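Local coordinates for 3-HSA hydroxylase, oxygenase (Rhodococcus sp., PDB 2RFQ) that catalyses the ortho-hydroxylation of the secosteroid phenol 3-HSA with reduced FMN and dioxygen during cholesterol catabolism, as the oxygenase component of a two-component monooxygenase, at the interface of chains A and B. Sequence-based numbering; all coordinates share one arbitrary frame. Chains: chain A/B, 3-HSA hydroxylase, oxygenase.

The interface of chains A and B. Residues chain A 253, 257, 283-284, 287; chain B 380-381, 384.
The C-terminal end of B helix 373-384, carrying B:Tyr380 and B:Glu384, lies steeply across two roughly antiparallel helices of A, 233-266 (A:Tyr253, A:Val257) and 277-309 (A:Ile283, A:Ala284, A:Ser287). The contact is part of the two-fold interface within the homotetramer of this acyl-CoA dehydrogenase-like protein, and its twin recurs with the chains exchanged. The two tyrosines approach from opposite directions, and a relay of two hydrogen bonds runs from B:Tyr380 through A:Tyr253 to B:Glu384: the phenol of B:Tyr380 donates to A:Tyr253 OH (OH to OH 3.0 Å), which in turn donates to the carboxylate oxygen OE1 of B:Glu384 at 2.6 Å. That oxygen sits at the edge of the A:Tyr253 ring, in its plane, and is met on its anti side, 32° out of the carboxylate plane. With CG anti to the carbonyl carbon (chi1 -71°) and the chain bent at chi2, B:Glu384 brings OE1 to the phenol. A:Val257 CG2 covers one face of the A:Tyr253 ring near its rim, while CG1 packs on B:Glu384 CB at 4.1 Å. A phenylalanine at A:Tyr253 would probably leave B:Tyr380 OH without this acceptor and the B:Glu384 carboxylate without this donor, breaking the relay. A:Ile283 CG2 meets the B:Tyr380 ring at its CE2 edge (3.8 Å), whereas A:Ala284 CA and A:Ser287 OG lie over the rim on one side. A:Ser287 OG donates to A:Ile283 O (2.9 Å) and, from above the carbonyl plane, to A:Ala284 O (3.1 Å), and stands 3.4 Å from B:Tyr380 CZ.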
ATOM      1  N   TYR A 253      16.192  -4.052 -11.591  1.00  7.66           N
ATOM      2  CA  TYR A 253      16.857  -4.301 -10.297  1.00  7.63           C
ATOM      3  C   TYR A 253      18.390  -4.338 -10.444  1.00  8.80           C
ATOM      4  O   TYR A 253      19.125  -3.642  -9.722  1.00  9.33           O
ATOM      5  CB  TYR A 253      16.335  -5.616  -9.714  1.00  7.53           C
ATOM      6  CG  TYR A 253      16.977  -5.894  -8.383  1.00  6.78           C
ATOM      7  CD1 TYR A 253      16.489  -5.294  -7.221  1.00  6.80           C
ATOM      8  CD2 TYR A 253      18.110  -6.710  -8.296  1.00  8.59           C
ATOM      9  CE1 TYR A 253      17.119  -5.524  -5.987  1.00  7.19           C
ATOM     10  CE2 TYR A 253      18.744  -6.962  -7.045  1.00  7.53           C
ATOM     11  CZ  TYR A 253      18.237  -6.349  -5.914  1.00  7.83           C
ATOM     12  OH  TYR A 253      18.850  -6.588  -4.694  1.00  9.43           O
ATOM     13  N   VAL A 257      20.926  -1.689  -8.786  1.00  9.80           N
ATOM     14  CA  VAL A 257      21.933  -2.107  -7.788  1.00  9.90           C
ATOM     15  C   VAL A 257      23.375  -1.888  -8.276  1.00 10.50           C
ATOM     16  O   VAL A 257      24.232  -1.472  -7.490  1.00 10.42           O
ATOM     17  CB  VAL A 257      21.681  -3.547  -7.292  1.00 10.16           C
ATOM     18  CG1 VAL A 257      22.841  -4.061  -6.384  1.00 10.36           C
ATOM     19  CG2 VAL A 257      20.349  -3.609  -6.562  1.00  8.17           C
ATOM     20  N   ILE A 283      15.466  -1.712  -1.954  1.00  7.52           N
ATOM     21  CA  ILE A 283      16.140  -2.826  -2.646  1.00  7.83           C
ATOM     22  C   ILE A 283      15.688  -4.196  -2.116  1.00  6.61           C
ATOM     23  O   ILE A 283      15.468  -5.133  -2.909  1.00  7.16           O
ATOM     24  CB  ILE A 283      17.681  -2.631  -2.600  1.00  8.16           C
ATOM     25  CG1 ILE A 283      18.084  -1.712  -3.765  1.00  9.53           C
ATOM     26  CG2 ILE A 283      18.458  -3.955  -2.665  1.00 12.44           C
ATOM     27  CD1 ILE A 283      19.424  -0.978  -3.496  1.00 12.41           C
ATOM     28  N   ALA A 284      15.536  -4.320  -0.795  1.00  6.75           N
ATOM     29  CA  ALA A 284      15.078  -5.571  -0.199  1.00  6.90           C
ATOM     30  C   ALA A 284      13.646  -5.870  -0.626  1.00  7.59           C
ATOM     31  O   ALA A 284      13.325  -6.998  -1.010  1.00  8.19           O
ATOM     32  CB  ALA A 284      15.186  -5.519   1.324  1.00  7.50           C
ATOM     33  N   SER A 287      13.577  -6.707  -4.567  1.00  7.78           N
ATOM     34  CA  SER A 287      14.150  -8.019  -4.904  1.00  7.62           C
ATOM     35  C   SER A 287      13.226  -9.139  -4.406  1.00  7.61           C
ATOM     36  O   SER A 287      13.006 -10.154  -5.097  1.00  7.21           O
ATOM     37  CB  SER A 287      15.574  -8.173  -4.352  1.00  8.00           C
ATOM     38  OG  SER A 287      15.586  -8.021  -2.950  1.00  8.50           O
TER
ATOM     39  N   TYR B 380      20.129  -6.890   4.165  1.00  6.58           N
ATOM     40  CA  TYR B 380      20.110  -7.404   2.799  1.00  6.06           C
ATOM     41  C   TYR B 380      20.679  -6.357   1.815  1.00  5.07           C
ATOM     42  O   TYR B 380      21.564  -6.654   0.989  1.00  6.44           O
ATOM     43  CB  TYR B 380      18.689  -7.806   2.379  1.00  6.33           C
ATOM     44  CG  TYR B 380      18.649  -8.203   0.929  1.00  7.90           C
ATOM     45  CD1 TYR B 380      19.023  -9.489   0.511  1.00  8.86           C
ATOM     46  CD2 TYR B 380      18.310  -7.260  -0.041  1.00  8.39           C
ATOM     47  CE1 TYR B 380      19.035  -9.829  -0.849  1.00  8.07           C
ATOM     48  CE2 TYR B 380      18.308  -7.588  -1.402  1.00  8.95           C
ATOM     49  CZ  TYR B 380      18.658  -8.866  -1.793  1.00  8.94           C
ATOM     50  OH  TYR B 380      18.657  -9.181  -3.135  1.00 10.85           O
ATOM     51  N   GLY B 381      20.202  -5.119   1.942  1.00  5.68           N
ATOM     52  CA  GLY B 381      20.711  -4.018   1.094  1.00  5.72           C
ATOM     53  C   GLY B 381      22.201  -3.743   1.228  1.00  6.69           C
ATOM     54  O   GLY B 381      22.901  -3.555   0.232  1.00  7.28           O
ATOM     55  N   GLU B 384      23.921  -6.274  -0.765  1.00  8.02           N
ATOM     56  CA  GLU B 384      23.852  -5.985  -2.200  1.00  9.07           C
ATOM     57  C   GLU B 384      24.858  -4.939  -2.670  1.00  9.75           C
ATOM     58  O   GLU B 384      25.283  -4.953  -3.833  1.00  9.57           O
ATOM     59  CB  GLU B 384      22.448  -5.538  -2.586  1.00  8.86           C
ATOM     60  CG  GLU B 384      21.401  -6.650  -2.554  1.00 10.16           C
ATOM     61  CD  GLU B 384      21.697  -7.757  -3.543  1.00 12.10           C
ATOM     62  OE1 GLU B 384      21.248  -7.656  -4.704  1.00 10.26           O
ATOM     63  OE2 GLU B 384      22.432  -8.705  -3.159  1.00 11.39           O
TER